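Local coordinates for protein ornithine carbamoyltransferase, mitochondrial (Coccidioides immitis, PDB 3SDS) that catalyses the transfer of the carbamoyl group from carbamoyl phosphate to L-ornithine, giving L-citrulline and phosphate in arginine biosynthesis, at residues D152-L157 / L201-I206. Sequence-based numbering, arbitrary orientation.
Sequences DTFHPL and LFDLAI
The end of the loop between strand 146-148 and helix 156-169 in the carbamoyl phosphate domain, Thr153 to His155, and the first helix residue Pro156 meet Phe202 and Asp203 of helix 199-210 in the ornithine-binding domain. The contact bridges the two halves of the subunit. The backbone N of His155, the N-cap residue of helix 156-169, donates a hydrogen bond to Asp203 OD2 at 2.6 Å, with an N-H...O angle of 159°. The donor comes in nearly in line with the C-O bond of the carboxylate. Asp203 OD2 also lies 3.2 Å from Phe154 CB, near the plane of the Phe154 ring and at its edge, and 3.6 Å from Pro156 CD. The Phe154 ring and the Asp203 carboxylate are turned 43° against each other. Asp203 OD1 accepts a hydrogen bond from Ile29 N and is also hydrogen-bonded to Ser28 OG. Earlier in the loop, Thr153 O meets the edge of the Phe202 ring in its plane, 3.3 Å from CD2. Phe202 CG lies anti to its own carbonyl carbon, chi1 -54°, which places CG 3.9 Å from Thr153 O. The His155 imidazole turns from helix 199-210 toward Gln158 and Arg334; all three probably bind carbamoyl phosphate, as in related enzymes. Asp203 is buried, and both its oxygens have hydrogen-bond partners. Its grip on the His155 backbone is consistent with a second-shell role, fixing the main chain that carries the imidazole.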
loop_
_atom_site.group_PDB
_atom_site.type_symbol
_atom_site.label_atom_id
_atom_site.label_comp_id
_atom_site.label_asym_id
_atom_site.label_seq_id
_atom_site.Cartn_x
_atom_site.Cartn_y
_atom_site.Cartn_z
ATOM N N ASP A 152 -3.059 6.488 -24.198
ATOM C CA ASP A 152 -3.658 6.068 -25.459
ATOM C C ASP A 152 -2.688 5.939 -26.654
ATOM O O ASP A 152 -2.895 5.103 -27.543
ATOM C CB ASP A 152 -4.718 7.101 -25.785
ATOM C CG ASP A 152 -5.885 6.514 -26.486
ATOM O OD1 ASP A 152 -5.670 5.953 -27.590
ATOM O OD2 ASP A 152 -7.019 6.631 -25.952
ATOM N N THR A 153 -1.642 6.774 -26.659
ATOM C CA THR A 153 -0.709 6.894 -27.787
ATOM C C THR A 153 0.782 6.725 -27.427
ATOM O O THR A 153 1.605 6.518 -28.322
ATOM C CB THR A 153 -0.859 8.266 -28.549
ATOM O OG1 THR A 153 -0.461 9.350 -27.699
ATOM C CG2 THR A 153 -2.283 8.510 -29.041
ATOM N N PHE A 154 1.153 6.830 -26.150
ATOM C CA PHE A 154 2.575 6.683 -25.775
ATOM C C PHE A 154 2.803 5.666 -24.668
ATOM O O PHE A 154 1.870 5.319 -23.954
ATOM C CB PHE A 154 3.187 8.038 -25.393
ATOM C CG PHE A 154 2.980 9.102 -26.423
ATOM C CD1 PHE A 154 3.514 8.961 -27.708
ATOM C CD2 PHE A 154 2.243 10.251 -26.120
ATOM C CE1 PHE A 154 3.312 9.951 -28.688
ATOM C CE2 PHE A 154 2.045 11.257 -27.088
ATOM C CZ PHE A 154 2.583 11.094 -28.384
ATOM N N HIS A 155 4.041 5.183 -24.550
ATOM C CA HIS A 155 4.468 4.290 -23.455
ATOM C C HIS A 155 5.994 4.383 -23.295
ATOM O O HIS A 155 6.700 3.402 -23.511
ATOM C CB HIS A 155 4.031 2.842 -23.720
ATOM C CG HIS A 155 4.064 1.950 -22.511
ATOM N ND1 HIS A 155 4.999 2.073 -21.503
ATOM C CD2 HIS A 155 3.287 0.890 -22.169
ATOM C CE1 HIS A 155 4.787 1.143 -20.586
ATOM N NE2 HIS A 155 3.753 0.415 -20.966
ATOM N N PRO A 156 6.510 5.561 -22.906
ATOM C CA PRO A 156 7.965 5.792 -22.847
ATOM C C PRO A 156 8.792 4.727 -22.085
ATOM O O PRO A 156 9.861 4.299 -22.582
ATOM C CB PRO A 156 8.085 7.163 -22.155
ATOM C CG PRO A 156 6.737 7.433 -21.554
ATOM C CD PRO A 156 5.752 6.730 -22.422
ATOM N N LEU A 157 8.313 4.302 -20.909
ATOM C CA LEU A 157 9.053 3.322 -20.101
ATOM C C LEU A 157 9.320 2.010 -20.850
ATOM O O LEU A 157 10.377 1.398 -20.681
ATOM C CB LEU A 157 8.387 3.058 -18.737
ATOM C CG LEU A 157 8.376 4.215 -17.725
ATOM C CD1 LEU A 157 7.502 3.871 -16.549
ATOM C CD2 LEU A 157 9.761 4.586 -17.238
ATOM N N LEU A 201 4.092 0.254 -29.987
ATOM C CA LEU A 201 4.737 0.432 -31.289
ATOM C C LEU A 201 5.106 1.902 -31.551
ATOM O O LEU A 201 6.246 2.210 -31.944
ATOM C CB LEU A 201 3.855 -0.107 -32.409
ATOM C CG LEU A 201 4.261 0.299 -33.825
ATOM C CD1 LEU A 201 5.658 -0.191 -34.153
ATOM C CD2 LEU A 201 3.256 -0.220 -34.836
ATOM N N PHE A 202 4.162 2.809 -31.308
ATOM C CA PHE A 202 4.417 4.222 -31.592
ATOM C C PHE A 202 5.759 4.704 -31.022
ATOM O O PHE A 202 6.616 5.188 -31.794
ATOM C CB PHE A 202 3.251 5.108 -31.151
ATOM C CG PHE A 202 1.905 4.684 -31.723
ATOM C CD1 PHE A 202 1.830 3.959 -32.913
ATOM C CD2 PHE A 202 0.726 5.034 -31.078
ATOM C CE1 PHE A 202 0.618 3.563 -33.425
ATOM C CE2 PHE A 202 -0.493 4.652 -31.571
ATOM C CZ PHE A 202 -0.563 3.916 -32.755
ATOM N N ASP A 203 5.961 4.528 -29.708
ATOM C CA ASP A 203 7.189 4.982 -29.033
ATOM C C ASP A 203 8.429 4.191 -29.450
ATOM O O ASP A 203 9.517 4.777 -29.610
ATOM C CB ASP A 203 7.052 4.948 -27.516
ATOM C CG ASP A 203 6.717 6.309 -26.908
ATOM O OD1 ASP A 203 7.309 7.349 -27.274
ATOM O OD2 ASP A 203 5.855 6.320 -26.012
ATOM N N LEU A 204 8.267 2.879 -29.627
ATOM C CA LEU A 204 9.348 2.026 -30.126
ATOM C C LEU A 204 9.862 2.562 -31.477
ATOM O O LEU A 204 11.086 2.766 -31.660
ATOM C CB LEU A 204 8.866 0.574 -30.245
ATOM C CG LEU A 204 9.737 -0.548 -30.833
ATOM C CD1 LEU A 204 11.092 -0.635 -30.154
ATOM C CD2 LEU A 204 9.019 -1.905 -30.726
ATOM N N ALA A 205 8.923 2.819 -32.399
ATOM C CA ALA A 205 9.231 3.439 -33.704
ATOM C C ALA A 205 10.042 4.738 -33.588
ATOM O O ALA A 205 11.043 4.894 -34.290
ATOM C CB ALA A 205 7.945 3.683 -34.519
ATOM N N ILE A 206 9.601 5.657 -32.722
ATOM C CA ILE A 206 10.289 6.949 -32.511
ATOM C C ILE A 206 11.729 6.748 -31.976
ATOM O O ILE A 206 12.660 7.453 -32.372
ATOM C CB ILE A 206 9.454 7.905 -31.561
ATOM C CG1 ILE A 206 8.114 8.292 -32.202
ATOM C CG2 ILE A 206 10.243 9.165 -31.188
ATOM C CD1 ILE A 206 7.163 9.052 -31.277
#